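Local coordinates for extracellular solute-binding protein, family 5 (Chelativorans sp., PDB 6WM6) that binds EDTA and other aminopolycarboxylates in the periplasm and probably delivers them to an ABC transporter for uptake, at residues V113-R118 with G185-L190; W138-R143 with P147-N152; A153-D158 with A471-L476; H194-H199 with A203-N208. All coordinates share one frame; numbering follows the deposited sequence. Where two conformers were deposited one is given.

Contact 1: residues V113-R118 with G185-L190; sequences VVYRIR and GLFMFL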
loop_
_atom_site.group_PDB
_atom_site.type_symbol
_atom_site.label_atom_id
_atom_site.label_comp_id
_atom_site.label_asym_id
_atom_site.label_seq_id
_atom_site.Cartn_x
_atom_site.Cartn_y
_atom_site.Cartn_z
ATOM N N VAL A 113 4.073 22.524 13.510
ATOM C CA VAL A 113 2.857 21.771 13.787
ATOM C C VAL A 113 2.774 21.554 15.290
ATOM O O VAL A 113 3.765 21.158 15.919
ATOM C CB VAL A 113 2.831 20.423 13.047
ATOM C CG1 VAL A 113 1.618 19.587 13.493
ATOM C CG2 VAL A 113 2.823 20.627 11.547
ATOM N N VAL A 114 1.602 21.813 15.868
ATOM C CA VAL A 114 1.350 21.598 17.294
ATOM C C VAL A 114 0.294 20.519 17.444
ATOM O O VAL A 114 -0.789 20.607 16.835
ATOM C CB VAL A 114 0.908 22.891 18.008
ATOM C CG1 VAL A 114 0.539 22.596 19.459
ATOM C CG2 VAL A 114 2.017 23.912 17.942
ATOM N N TYR A 115 0.609 19.504 18.242
ATOM C CA TYR A 115 -0.312 18.435 18.600
ATOM C C TYR A 115 -0.718 18.640 20.053
ATOM O O TYR A 115 0.141 18.827 20.923
ATOM C CB TYR A 115 0.333 17.052 18.463
ATOM C CG TYR A 115 0.870 16.700 17.094
ATOM C CD1 TYR A 115 2.165 17.034 16.736
ATOM C CD2 TYR A 115 0.087 16.030 16.150
ATOM C CE1 TYR A 115 2.672 16.711 15.490
ATOM C CE2 TYR A 115 0.578 15.719 14.900
ATOM C CZ TYR A 115 1.867 16.060 14.571
ATOM O OH TYR A 115 2.385 15.771 13.320
ATOM N N ARG A 116 -2.006 18.596 20.335
ATOM C CA ARG A 116 -2.516 18.602 21.704
ATOM C C ARG A 116 -3.143 17.234 21.940
ATOM O O ARG A 116 -4.162 16.894 21.319
ATOM C CB ARG A 116 -3.485 19.756 21.931
ATOM C CG ARG A 116 -2.755 21.103 21.870
ATOM C CD ARG A 116 -3.651 22.331 22.029
ATOM N NE ARG A 116 -2.888 23.553 21.755
ATOM C CZ ARG A 116 -2.149 24.205 22.650
ATOM N NH1 ARG A 116 -2.073 23.776 23.902
ATOM N NH2 ARG A 116 -1.488 25.297 22.293
ATOM N N ILE A 117 -2.489 16.430 22.782
ATOM C CA ILE A 117 -2.916 15.077 23.100
ATOM C C ILE A 117 -3.999 15.145 24.159
ATOM O O ILE A 117 -3.895 15.912 25.130
ATOM C CB ILE A 117 -1.704 14.277 23.610
ATOM C CG1 ILE A 117 -0.585 14.274 22.573
ATOM C CG2 ILE A 117 -2.128 12.857 23.990
ATOM C CD1 ILE A 117 0.730 13.739 23.151
ATOM N N ARG A 118 -5.050 14.321 24.009
ATOM C CA ARG A 118 -6.083 14.282 25.043
ATOM C C ARG A 118 -5.494 13.877 26.385
ATOM O O ARG A 118 -4.671 12.964 26.473
ATOM C CB ARG A 118 -7.190 13.298 24.664
ATOM C CG ARG A 118 -8.101 13.827 23.569
ATOM C CD ARG A 118 -9.305 12.923 23.354
ATOM N NE ARG A 118 -10.122 12.758 24.556
ATOM C CZ ARG A 118 -10.399 11.584 25.135
ATOM N NH1 ARG A 118 -9.942 10.435 24.634
ATOM N NH2 ARG A 118 -11.157 11.559 26.226
ATOM N N GLY A 185 0.721 12.678 7.546
ATOM C CA GLY A 185 1.173 11.295 7.465
ATOM C C GLY A 185 2.162 10.893 8.523
ATOM O O GLY A 185 2.494 9.701 8.619
ATOM N N LEU A 186 2.638 11.845 9.323
ATOM C CA LEU A 186 3.646 11.586 10.347
ATOM C C LEU A 186 3.012 11.122 11.655
ATOM O O LEU A 186 1.855 11.396 11.941
ATOM C CB LEU A 186 4.456 12.864 10.600
ATOM C CG LEU A 186 5.120 13.436 9.346
ATOM C CD1 LEU A 186 5.868 14.727 9.677
ATOM C CD2 LEU A 186 6.078 12.436 8.717
ATOM N N PHE A 187 3.773 10.367 12.445
ATOM C CA PHE A 187 3.270 9.853 13.715
ATOM C C PHE A 187 2.012 9.006 13.524
ATOM O O PHE A 187 1.102 9.020 14.358
ATOM C CB PHE A 187 3.047 10.988 14.724
ATOM C CG PHE A 187 4.236 11.875 14.876
ATOM C CD1 PHE A 187 5.350 11.448 15.571
ATOM C CD2 PHE A 187 4.250 13.111 14.308
ATOM C CE1 PHE A 187 6.463 12.260 15.709
ATOM C CE2 PHE A 187 5.360 13.939 14.439
ATOM C CZ PHE A 187 6.466 13.493 15.129
ATOM N N MET A 188 1.957 8.229 12.439
ATOM C CA MET A 188 0.814 7.365 12.201
ATOM C C MET A 188 0.880 6.101 13.040
ATOM O O MET A 188 -0.123 5.376 13.137
ATOM C CB MET A 188 0.663 7.029 10.719
ATOM C CG MET A 188 -0.685 6.384 10.392
ATOM S SD MET A 188 -1.068 6.246 8.639
ATOM C CE MET A 188 -1.338 7.951 8.221
ATOM N N PHE A 189 2.041 5.792 13.613
ATOM C CA PHE A 189 2.219 4.608 14.438
ATOM C C PHE A 189 3.087 5.014 15.615
ATOM O O PHE A 189 4.272 5.320 15.430
ATOM C CB PHE A 189 2.877 3.478 13.652
ATOM C CG PHE A 189 2.143 3.127 12.386
ATOM C CD1 PHE A 189 1.048 2.302 12.412
ATOM C CD2 PHE A 189 2.573 3.657 11.187
ATOM C CE1 PHE A 189 0.360 2.012 11.225
ATOM C CE2 PHE A 189 1.889 3.361 9.998
ATOM C CZ PHE A 189 0.794 2.541 10.041
ATOM N N LEU A 190 2.519 5.046 16.813
ATOM C CA LEU A 190 3.238 5.419 18.021
ATOM C C LEU A 190 3.450 4.198 18.910
ATOM O O LEU A 190 2.571 3.342 19.025
ATOM C CB LEU A 190 2.467 6.495 18.799
ATOM C CG LEU A 190 2.368 7.845 18.103
ATOM C CD1 LEU A 190 1.409 8.754 18.839
ATOM C CD2 LEU A 190 3.747 8.483 18.023
HETATM O O HOH W 1 0.907 14.062 11.893
#
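Tyr115 and Phe187 mark the closest approach of the two backbones, yet their CA atoms stand 10.5 Å apart, so the extended chain of 113-117 and the irregular loop 185-190 meet through side chains and one water. Phe187 adopts left-handed backbone angles, which kink the loop where its ring is presented to the strand. Tyr115 carries CG opposite its carbonyl carbon (chi1 -58°), and this directs the phenol across the gap. The phenol oxygen arrives at the rim of the phenylalanine ring, close to its plane, with Tyr115 OH 3.4 Å from Phe187 CD2. Behind it, Tyr115 CZ lies 3.8 Å from the same CD2 atom, while the ring planes are inclined at 80°. Strand 111-117 is an inner member of a four-stranded antiparallel sheet, flanked by 100-108 and 171-176, and Phe134 of helix 131-141 meets both rings, joining sheet, helix and loop in one aromatic cluster. Val113 CG1 covers one face of the Tyr115 ring near its rim. Tyrosine suits this buried place because its ring packs while its hydroxyl has a partner: Tyr115 OH donates to a water lying in the ring plane 2.7 Å away. That water in turn donates to Leu186 O at 2.8 Å, tying the strand's side chain to the loop's backbone.

Contact 2: residues W138-R143 with P147-N152; sequences WKTQNR and PECLIN. With SO4 (sulfate ion), chain D.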
loop_
_atom_site.group_PDB
_atom_site.type_symbol
_atom_site.label_atom_id
_atom_site.label_comp_id
_atom_site.label_asym_id
_atom_site.label_seq_id
_atom_site.Cartn_x
_atom_site.Cartn_y
_atom_site.Cartn_z
ATOM N N TRP A 138 9.894 9.816 16.379
ATOM C CA TRP A 138 10.664 10.704 15.509
ATOM C C TRP A 138 12.146 10.350 15.490
ATOM O O TRP A 138 12.759 10.282 14.416
ATOM C CB TRP A 138 10.461 12.145 15.983
ATOM C CG TRP A 138 11.383 13.189 15.390
ATOM C CD1 TRP A 138 11.441 13.597 14.100
ATOM C CD2 TRP A 138 12.334 13.972 16.111
ATOM N NE1 TRP A 138 12.403 14.587 13.961
ATOM C CE2 TRP A 138 12.944 14.839 15.188
ATOM C CE3 TRP A 138 12.716 14.037 17.460
ATOM C CZ2 TRP A 138 13.933 15.747 15.552
ATOM C CZ3 TRP A 138 13.695 14.931 17.823
ATOM C CH2 TRP A 138 14.295 15.785 16.871
ATOM N N LYS A 139 12.725 10.075 16.661
ATOM C CA LYS A 139 14.144 9.720 16.707
ATOM C C LYS A 139 14.428 8.417 15.970
ATOM O O LYS A 139 15.479 8.288 15.340
ATOM C CB LYS A 139 14.644 9.650 18.154
ATOM C CG LYS A 139 14.786 11.021 18.787
ATOM C CD LYS A 139 15.490 10.974 20.137
ATOM C CE LYS A 139 15.675 12.391 20.665
ATOM N NZ LYS A 139 16.458 12.448 21.933
ATOM N N THR A 140 13.500 7.453 15.996
ATOM C CA THR A 140 13.734 6.226 15.239
ATOM C C THR A 140 13.616 6.452 13.736
ATOM O O THR A 140 14.192 5.688 12.956
ATOM C CB THR A 140 12.786 5.076 15.636
ATOM O OG1 THR A 140 11.436 5.349 15.217
ATOM C CG2 THR A 140 12.832 4.800 17.131
ATOM N N GLN A 141 12.845 7.459 13.307
ATOM C CA GLN A 141 12.508 7.633 11.899
ATOM C C GLN A 141 13.283 8.738 11.199
ATOM O O GLN A 141 13.169 8.845 9.972
ATOM C CB GLN A 141 11.014 7.946 11.746
ATOM C CG GLN A 141 10.058 6.904 12.306
ATOM C CD GLN A 141 10.241 5.533 11.691
ATOM O OE1 GLN A 141 9.985 5.323 10.492
ATOM N NE2 GLN A 141 10.705 4.589 12.493
ATOM N N ASN A 142 14.016 9.571 11.922
ATOM C CA ASN A 142 14.540 10.815 11.334
ATOM C C ASN A 142 15.912 10.676 10.687
ATOM O O ASN A 142 16.446 11.686 10.217
ATOM C CB ASN A 142 14.515 11.968 12.342
ATOM C CG ASN A 142 15.534 11.829 13.456
ATOM O OD1 ASN A 142 16.497 11.062 13.360
ATOM N ND2 ASN A 142 15.344 12.594 14.513
ATOM N N ARG A 143 16.491 9.473 10.664
ATOM C CA ARG A 143 17.753 9.174 9.991
ATOM C C ARG A 143 18.975 9.716 10.724
ATOM O O ARG A 143 20.110 9.430 10.322
ATOM C CB ARG A 143 17.759 9.741 8.561
ATOM C CG ARG A 143 16.652 9.240 7.657
ATOM C CD ARG A 143 16.865 7.792 7.280
ATOM N NE ARG A 143 16.024 7.349 6.165
ATOM C CZ ARG A 143 15.925 6.081 5.781
ATOM N NH1 ARG A 143 16.624 5.146 6.423
ATOM N NH2 ARG A 143 15.149 5.736 4.766
ATOM N N PRO A 147 20.860 6.052 13.638
ATOM C CA PRO A 147 21.227 5.576 12.291
ATOM C C PRO A 147 21.148 4.064 12.141
ATOM O O PRO A 147 21.097 3.568 11.011
ATOM C CB PRO A 147 22.665 6.088 12.102
ATOM C CG PRO A 147 22.898 7.070 13.217
ATOM C CD PRO A 147 22.003 6.659 14.344
ATOM N N GLU A 148 21.136 3.316 13.247
ATOM C CA GLU A 148 21.070 1.867 13.197
ATOM C C GLU A 148 19.640 1.327 13.215
ATOM O O GLU A 148 19.451 0.113 13.065
ATOM C CB GLU A 148 21.848 1.281 14.389
ATOM C CG GLU A 148 23.296 1.750 14.472
ATOM C CD GLU A 148 24.144 1.243 13.321
ATOM O OE1 GLU A 148 23.692 0.327 12.600
ATOM O OE2 GLU A 148 25.268 1.762 13.138
ATOM N N CYS A 149 18.636 2.182 13.378
ATOM C CA CYS A 149 17.256 1.720 13.327
ATOM C C CYS A 149 16.933 1.264 11.910
ATOM O O CYS A 149 17.125 2.020 10.948
ATOM C CB CYS A 149 16.290 2.838 13.727
ATOM S SG CYS A 149 16.150 3.176 15.504
ATOM N N LEU A 150 16.419 0.040 11.778
ATOM C CA LEU A 150 16.189 -0.572 10.474
ATOM C C LEU A 150 14.764 -0.263 10.039
ATOM O O LEU A 150 13.861 -1.092 10.113
ATOM C CB LEU A 150 16.426 -2.072 10.551
ATOM C CG LEU A 150 17.808 -2.467 11.090
ATOM C CD1 LEU A 150 17.798 -3.915 11.549
ATOM C CD2 LEU A 150 18.881 -2.235 10.035
ATOM N N ILE A 151 14.574 0.971 9.550
ATOM C CA ILE A 151 13.244 1.485 9.245
ATOM C C ILE A 151 12.872 1.176 7.804
ATOM O O ILE A 151 13.734 0.940 6.943
ATOM C CB ILE A 151 13.106 2.986 9.534
ATOM C CG1 ILE A 151 13.792 3.837 8.453
ATOM C CG2 ILE A 151 13.660 3.325 10.909
ATOM C CD1 ILE A 151 13.556 5.331 8.621
ATOM N N ASN A 152 11.576 1.236 7.523
ATOM C CA ASN A 152 11.108 1.156 6.145
ATOM C C ASN A 152 11.427 2.440 5.376
ATOM O O ASN A 152 12.102 2.409 4.342
ATOM C CB ASN A 152 9.619 0.877 6.103
ATOM C CG ASN A 152 9.110 0.823 4.686
ATOM O OD1 ASN A 152 9.639 0.080 3.861
ATOM N ND2 ASN A 152 8.128 1.626 4.394
HETATM S S SO4 D . 12.744 8.477 2.785
HETATM O O1 SO4 D . 13.345 7.574 3.782
HETATM O O2 SO4 D . 11.292 8.524 2.982
HETATM O O3 SO4 D . 12.965 7.970 1.431
HETATM O O4 SO4 D . 13.299 9.817 2.936
HETATM O O HOH W 2 9.294 3.430 8.504
HETATM O O HOH W 3 14.060 3.766 3.053
HETATM O O HOH W 4 15.823 2.577 5.131
#
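Ile151 supplies most of the apolar contact, laying its branches against Thr140, Gln141 and Arg143. Its CG1 sits between the backbone N and the carbonyl carbon (chi1 76°), which sends the longer branch to the arginine and leaves CG2 for the helix end. Ile151 CG2 presses to 3.2 Å from Thr140 O and also touches the Gln141 amide. Ile151 CD1 lies 3.7 Å above the plane of the Arg143 guanidinium, over its centre, so a branched aliphatic residue covers one face of the charge. Cys149 adds sulfur packing, its SG 3.9 Å from Thr140 CB. These contacts gather where helix 131-141 ends: Arg143, with positive phi (74°), is the first residue to leave helical angles, and the chain then doubles back through a small loop closed by the Cys146-Cys149 disulfide, followed by an inverse gamma turn centred on Leu150. Among the polar links, Gln141 NE2 donates almost straight to Thr140 OG1 at 2.9 Å, in the amide plane; the threonine hydroxyl is also bonded to Phe137 O, and the glutamine nitrogen to Tyr206 OH, which fixes the amide's rotation. Waters span the remaining gap, one joining Arg143 NH2 to Asn152 O and another Arg143 NH1 to Ile151 O. At the guanidinium edge, Arg143 NH2 donates to sulfate O1 at 2.8 Å, in plane; the anion probably comes from the crystallisation liquor.

Contact 3: residues A153-D158 with A471-L476; sequences ASYGHD and AGQIFL. With SO4 (sulfate ion), chain D.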
loop_
_atom_site.group_PDB
_atom_site.type_symbol
_atom_site.label_atom_id
_atom_site.label_comp_id
_atom_site.label_asym_id
_atom_site.label_seq_id
_atom_site.Cartn_x
_atom_site.Cartn_y
_atom_site.Cartn_z
ATOM N N ALA A 153 10.905 3.583 5.844
ATOM C CA ALA A 153 11.222 4.859 5.209
ATOM C C ALA A 153 10.874 5.987 6.168
ATOM O O ALA A 153 10.006 5.830 7.020
ATOM C CB ALA A 153 10.430 5.051 3.907
ATOM N N SER A 154 11.528 7.130 5.983
ATOM C CA SER A 154 11.338 8.254 6.898
ATOM C C SER A 154 10.007 8.954 6.655
ATOM O O SER A 154 9.363 9.419 7.606
ATOM C CB SER A 154 12.481 9.254 6.754
ATOM O OG SER A 154 12.430 10.264 7.758
ATOM N N TYR A 155 9.639 9.096 5.375
ATOM C CA TYR A 155 8.363 9.672 4.953
ATOM C C TYR A 155 8.153 11.049 5.557
ATOM O O TYR A 155 7.032 11.454 5.880
ATOM C CB TYR A 155 7.216 8.722 5.232
ATOM C CG TYR A 155 7.165 7.560 4.265
ATOM C CD1 TYR A 155 7.427 7.747 2.913
ATOM C CD2 TYR A 155 6.848 6.287 4.703
ATOM C CE1 TYR A 155 7.375 6.701 2.028
ATOM C CE2 TYR A 155 6.788 5.225 3.815
ATOM C CZ TYR A 155 7.052 5.444 2.482
ATOM O OH TYR A 155 6.987 4.400 1.600
ATOM N N GLY A 156 9.243 11.777 5.689
ATOM C CA GLY A 156 9.213 13.150 6.114
ATOM C C GLY A 156 9.566 13.387 7.559
ATOM O O GLY A 156 9.705 14.542 7.943
ATOM N N HIS A 157 9.697 12.340 8.390
ATOM C CA HIS A 157 10.066 12.580 9.778
ATOM C C HIS A 157 11.416 13.282 9.858
ATOM O O HIS A 157 11.662 14.063 10.786
ATOM C CB HIS A 157 10.078 11.274 10.596
ATOM C CG HIS A 157 8.709 10.726 10.880
ATOM N ND1 HIS A 157 8.136 9.735 10.106
ATOM C CD2 HIS A 157 7.786 11.042 11.828
ATOM C CE1 HIS A 157 6.921 9.463 10.572
ATOM N NE2 HIS A 157 6.691 10.231 11.621
ATOM N N ASP A 158 12.295 13.043 8.879
ATOM C CA ASP A 158 13.587 13.715 8.853
ATOM C C ASP A 158 13.472 15.218 8.588
ATOM O O ASP A 158 14.446 15.950 8.839
ATOM C CB ASP A 158 14.572 13.048 7.879
ATOM C CG ASP A 158 14.043 12.893 6.477
ATOM O OD1 ASP A 158 12.856 13.107 6.203
ATOM O OD2 ASP A 158 14.859 12.525 5.589
ATOM N N ALA A 471 6.109 9.164 -4.893
ATOM C CA ALA A 471 6.981 9.318 -6.048
ATOM C C ALA A 471 8.436 9.412 -5.642
ATOM O O ALA A 471 9.315 8.906 -6.357
ATOM C CB ALA A 471 6.554 10.552 -6.838
ATOM N N GLY A 472 8.719 10.038 -4.496
ATOM C CA GLY A 472 10.081 10.139 -4.006
ATOM C C GLY A 472 10.693 8.808 -3.634
ATOM O O GLY A 472 11.927 8.733 -3.468
ATOM N N GLN A 473 9.898 7.760 -3.498
ATOM C CA GLN A 473 10.391 6.410 -3.205
ATOM C C GLN A 473 10.625 5.568 -4.434
ATOM O O GLN A 473 11.294 4.525 -4.333
ATOM C CB GLN A 473 9.344 5.646 -2.387
ATOM C CG GLN A 473 9.057 6.215 -1.058
ATOM C CD GLN A 473 10.278 6.190 -0.181
ATOM O OE1 GLN A 473 10.832 5.125 0.094
ATOM N NE2 GLN A 473 10.720 7.366 0.245
ATOM N N ILE A 474 10.143 5.990 -5.592
ATOM C CA ILE A 474 10.117 5.181 -6.797
ATOM C C ILE A 474 11.014 5.754 -7.887
ATOM O O ILE A 474 11.620 5.000 -8.645
ATOM C CB ILE A 474 8.670 5.052 -7.343
ATOM C CG1 ILE A 474 7.794 4.207 -6.440
ATOM C CG2 ILE A 474 8.701 4.462 -8.773
ATOM C CD1 ILE A 474 6.342 4.222 -6.908
ATOM N N PHE A 475 11.047 7.077 -8.061
ATOM C CA PHE A 475 11.558 7.679 -9.286
ATOM C C PHE A 475 12.921 8.331 -9.119
ATOM O O PHE A 475 13.456 8.848 -10.097
ATOM C CB PHE A 475 10.564 8.697 -9.867
ATOM C CG PHE A 475 9.248 8.088 -10.261
ATOM C CD1 PHE A 475 9.087 7.491 -11.516
ATOM C CD2 PHE A 475 8.158 8.102 -9.412
ATOM C CE1 PHE A 475 7.882 6.923 -11.880
ATOM C CE2 PHE A 475 6.960 7.532 -9.770
ATOM C CZ PHE A 475 6.829 6.921 -11.002
ATOM N N LEU A 476 13.481 8.322 -7.923
ATOM C CA LEU A 476 14.757 8.987 -7.674
ATOM C C LEU A 476 15.885 7.995 -7.888
ATOM O O LEU A 476 15.742 6.786 -7.648
ATOM C CB LEU A 476 14.798 9.533 -6.247
ATOM C CG LEU A 476 14.226 10.933 -5.984
ATOM C CD1 LEU A 476 12.903 11.177 -6.668
ATOM C CD2 LEU A 476 14.085 11.159 -4.483
HETATM S S SO4 D . 12.744 8.477 2.785
HETATM O O1 SO4 D . 13.345 7.574 3.782
HETATM O O2 SO4 D . 11.292 8.524 2.982
HETATM O O3 SO4 D . 12.965 7.970 1.431
HETATM O O4 SO4 D . 13.299 9.817 2.936
#
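Ala153 and Gln473 are the nearest backbone neighbours, with CA atoms 8.6 Å apart, one just before a type I' turn from Ser154 to His157 and the other near the end of helix 467-474. Gly156 of the turn has a phi of 101°, where a CB would collide with the preceding carbonyl. Tyr155 and Gln473 were each modelled in two conformers; in one, Gln473 CG, opposite its carbonyl carbon (chi1 -63°), meets the phenol edge 3.5 Å from Tyr155 CE1. Ala153 CB fills one face of that ring, over its centre. In solute-binding proteins of this family the ligand lies between two lobes, and the contact is consistent with a bridge across that cleft. A sulfate, probably from the crystallisation liquor, occupies the gap. Ser154 N donates nearly straight to sulfate O1 at 2.9 Å. The next amide, Tyr155 N, donates to sulfate O2 at 3.0 Å. In the same conformer the bend at chi2 turns the glutamine amide to the anion, Gln473 NE2 donating to sulfate O3 at 2.6 Å, and Arg143 donates too. Glutamine suits this position because OE1 can meanwhile accept from Arg480. Ser154 O accepts from both His157 N and His157 ND1, bracing the turn.

Contact 4: residues H194-H199 with A203-N208; sequences HLAEKH and AESYNN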
loop_
_atom_site.group_PDB
_atom_site.type_symbol
_atom_site.label_atom_id
_atom_site.label_comp_id
_atom_site.label_asym_id
_atom_site.label_seq_id
_atom_site.Cartn_x
_atom_site.Cartn_y
_atom_site.Cartn_z
ATOM N N HIS A 194 8.162 4.696 27.259
ATOM C CA HIS A 194 8.552 4.329 28.614
ATOM C C HIS A 194 8.852 2.852 28.738
ATOM O O HIS A 194 9.591 2.461 29.656
ATOM C CB HIS A 194 7.483 4.754 29.623
ATOM C CG HIS A 194 6.208 3.986 29.529
ATOM N ND1 HIS A 194 5.263 4.215 28.550
ATOM C CD2 HIS A 194 5.705 3.010 30.319
ATOM C CE1 HIS A 194 4.248 3.396 28.730
ATOM N NE2 HIS A 194 4.489 2.655 29.793
ATOM N N LEU A 195 8.301 2.012 27.875
ATOM C CA LEU A 195 8.654 0.602 27.845
ATOM C C LEU A 195 9.893 0.364 26.994
ATOM O O LEU A 195 10.788 -0.388 27.402
ATOM C CB LEU A 195 7.475 -0.249 27.372
ATOM C CG LEU A 195 6.216 -0.078 28.208
ATOM C CD1 LEU A 195 5.049 -0.889 27.672
ATOM C CD2 LEU A 195 6.483 -0.482 29.660
ATOM N N ALA A 196 9.994 1.006 25.831
ATOM C CA ALA A 196 11.174 0.822 24.997
ATOM C C ALA A 196 12.448 1.171 25.755
ATOM O O ALA A 196 13.485 0.520 25.580
ATOM C CB ALA A 196 11.055 1.667 23.730
ATOM N N GLU A 197 12.393 2.194 26.609
ATOM C CA GLU A 197 13.617 2.635 27.283
ATOM C C GLU A 197 14.134 1.617 28.282
ATOM O O GLU A 197 15.296 1.742 28.712
ATOM C CB GLU A 197 13.430 4.009 27.924
ATOM C CG GLU A 197 12.572 4.054 29.163
ATOM C CD GLU A 197 12.380 5.477 29.665
ATOM O OE1 GLU A 197 11.551 5.690 30.576
ATOM O OE2 GLU A 197 13.060 6.384 29.137
ATOM N N LYS A 198 13.326 0.627 28.670
ATOM C CA LYS A 198 13.782 -0.434 29.558
ATOM C C LYS A 198 14.534 -1.530 28.819
ATOM O O LYS A 198 15.010 -2.474 29.463
ATOM C CB LYS A 198 12.583 -1.093 30.252
ATOM C CG LYS A 198 11.739 -0.135 31.069
ATOM C CD LYS A 198 10.557 -0.852 31.689
ATOM C CE LYS A 198 9.650 0.116 32.423
ATOM N NZ LYS A 198 8.526 -0.587 33.100
ATOM N N HIS A 199 14.665 -1.426 27.502
ATOM C CA HIS A 199 15.169 -2.509 26.674
ATOM C C HIS A 199 16.302 -2.040 25.782
ATOM O O HIS A 199 16.367 -2.383 24.593
ATOM C CB HIS A 199 14.033 -3.118 25.850
ATOM C CG HIS A 199 12.959 -3.739 26.684
ATOM N ND1 HIS A 199 13.013 -5.055 27.097
ATOM C CD2 HIS A 199 11.819 -3.228 27.206
ATOM C CE1 HIS A 199 11.944 -5.328 27.827
ATOM N NE2 HIS A 199 11.205 -4.236 27.909
ATOM N N ALA A 203 18.183 2.088 19.207
ATOM C CA ALA A 203 18.252 1.100 18.133
ATOM C C ALA A 203 17.902 -0.285 18.642
ATOM O O ALA A 203 17.163 -1.032 17.990
ATOM C CB ALA A 203 19.649 1.093 17.510
ATOM N N GLU A 204 18.437 -0.655 19.805
ATOM C CA GLU A 204 18.136 -1.958 20.382
ATOM C C GLU A 204 16.642 -2.111 20.636
ATOM O O GLU A 204 16.046 -3.141 20.306
ATOM C CB GLU A 204 18.935 -2.113 21.686
ATOM C CG GLU A 204 18.561 -3.298 22.566
ATOM C CD GLU A 204 18.952 -4.633 21.966
ATOM O OE1 GLU A 204 18.322 -5.652 22.327
ATOM O OE2 GLU A 204 19.884 -4.666 21.134
ATOM N N SER A 205 16.015 -1.091 21.223
ATOM C CA SER A 205 14.604 -1.205 21.568
ATOM C C SER A 205 13.716 -1.238 20.331
ATOM O O SER A 205 12.702 -1.944 20.323
ATOM C CB SER A 205 14.192 -0.077 22.515
ATOM O OG SER A 205 14.270 1.188 21.882
ATOM N N TYR A 206 14.086 -0.505 19.283
ATOM C CA TYR A 206 13.308 -0.486 18.052
ATOM C C TYR A 206 13.509 -1.760 17.245
ATOM O O TYR A 206 12.530 -2.374 16.761
ATOM C CB TYR A 206 13.699 0.753 17.248
ATOM C CG TYR A 206 12.949 0.923 15.952
ATOM C CD1 TYR A 206 11.721 1.574 15.917
ATOM C CD2 TYR A 206 13.463 0.428 14.756
ATOM C CE1 TYR A 206 11.035 1.749 14.713
ATOM C CE2 TYR A 206 12.785 0.595 13.568
ATOM C CZ TYR A 206 11.569 1.252 13.558
ATOM O OH TYR A 206 10.926 1.408 12.351
ATOM N N ASN A 207 14.766 -2.171 17.079
ATOM C CA ASN A 207 15.085 -3.317 16.245
ATOM C C ASN A 207 14.801 -4.650 16.934
ATOM O O ASN A 207 14.564 -5.647 16.244
ATOM C CB ASN A 207 16.573 -3.288 15.853
ATOM C CG ASN A 207 16.922 -2.160 14.914
ATOM O OD1 ASN A 207 16.091 -1.666 14.156
ATOM N ND2 ASN A 207 18.182 -1.753 14.932
ATOM N N ASN A 208 14.833 -4.703 18.266
ATOM C CA ASN A 208 14.664 -5.953 19.000
ATOM C C ASN A 208 13.361 -5.958 19.792
ATOM O O ASN A 208 12.407 -6.615 19.382
ATOM C CB ASN A 208 15.896 -6.217 19.870
ATOM C CG ASN A 208 17.179 -6.240 19.053
ATOM O OD1 ASN A 208 18.160 -5.578 19.394
ATOM N ND2 ASN A 208 17.168 -6.984 17.954
HETATM O O HOH W 5 15.448 2.643 24.008
HETATM O O HOH W 6 15.586 -4.788 23.060
#
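Ser205 sets its OG between the backbone N and the carbonyl carbon (chi1 66°), 3.7 Å from Ala196 CB and within bonding range of Tyr136 OH of helix 131-141 and of Ile202 O, so a serine serves here as a compact polar link. The helix backbone itself points Ser205 CB at Ala196 O, 3.2 Å away. Glu204 instead extends CG opposite its own N (chi1 169°), and Glu204 CG comes to 3.1 Å from His199 O. Both approaches bring aliphatic hydrogens to carbonyls of the type I turn Ala196-His199. That turn is part of the short connection between two consecutive helices, 193-196 and 202-212. The small side chains of Ala196 and Ser205 let the backbones approach to 5.3 Å between their CA atoms. A water hydrogen-bonded to Ser205 OG at 2.8 Å makes a weak bond to Ala196 O, which accepts from His199 N as well. His199 stacks its ring on Phe209, further along the second helix. With close carbon-to-carbonyl contacts and bridging water rather than direct polar bonds between the segments, the corner probably owes its shape mainly to snug packing and to the anchoring of Ser205 on Tyr136.

Contact 2 lies between contacts 3 and 4, its centre 13 Å from each of theirs, and 17 Å from that of contact 1. It shares the sulfate with contact 3, and Gln141 O is hydrogen-bonded to Ser154 OG at 2.7 Å. Contact 4 joins it through one side chain: Asn207 ND2 is 2.9 Å from Glu148 O, and Asn207 OD1 is 2.9 Å from Leu150 N. Contact 1 reaches contact 3 where Phe187 N is hydrogen-bonded to His157 NE2 at 3.0 Å. Contacts 3 and 4, with centres 25 Å apart, do not touch. The sulfate site, probably facing the cleft between lobes, is thus backed by a connected series of loops and helix ends.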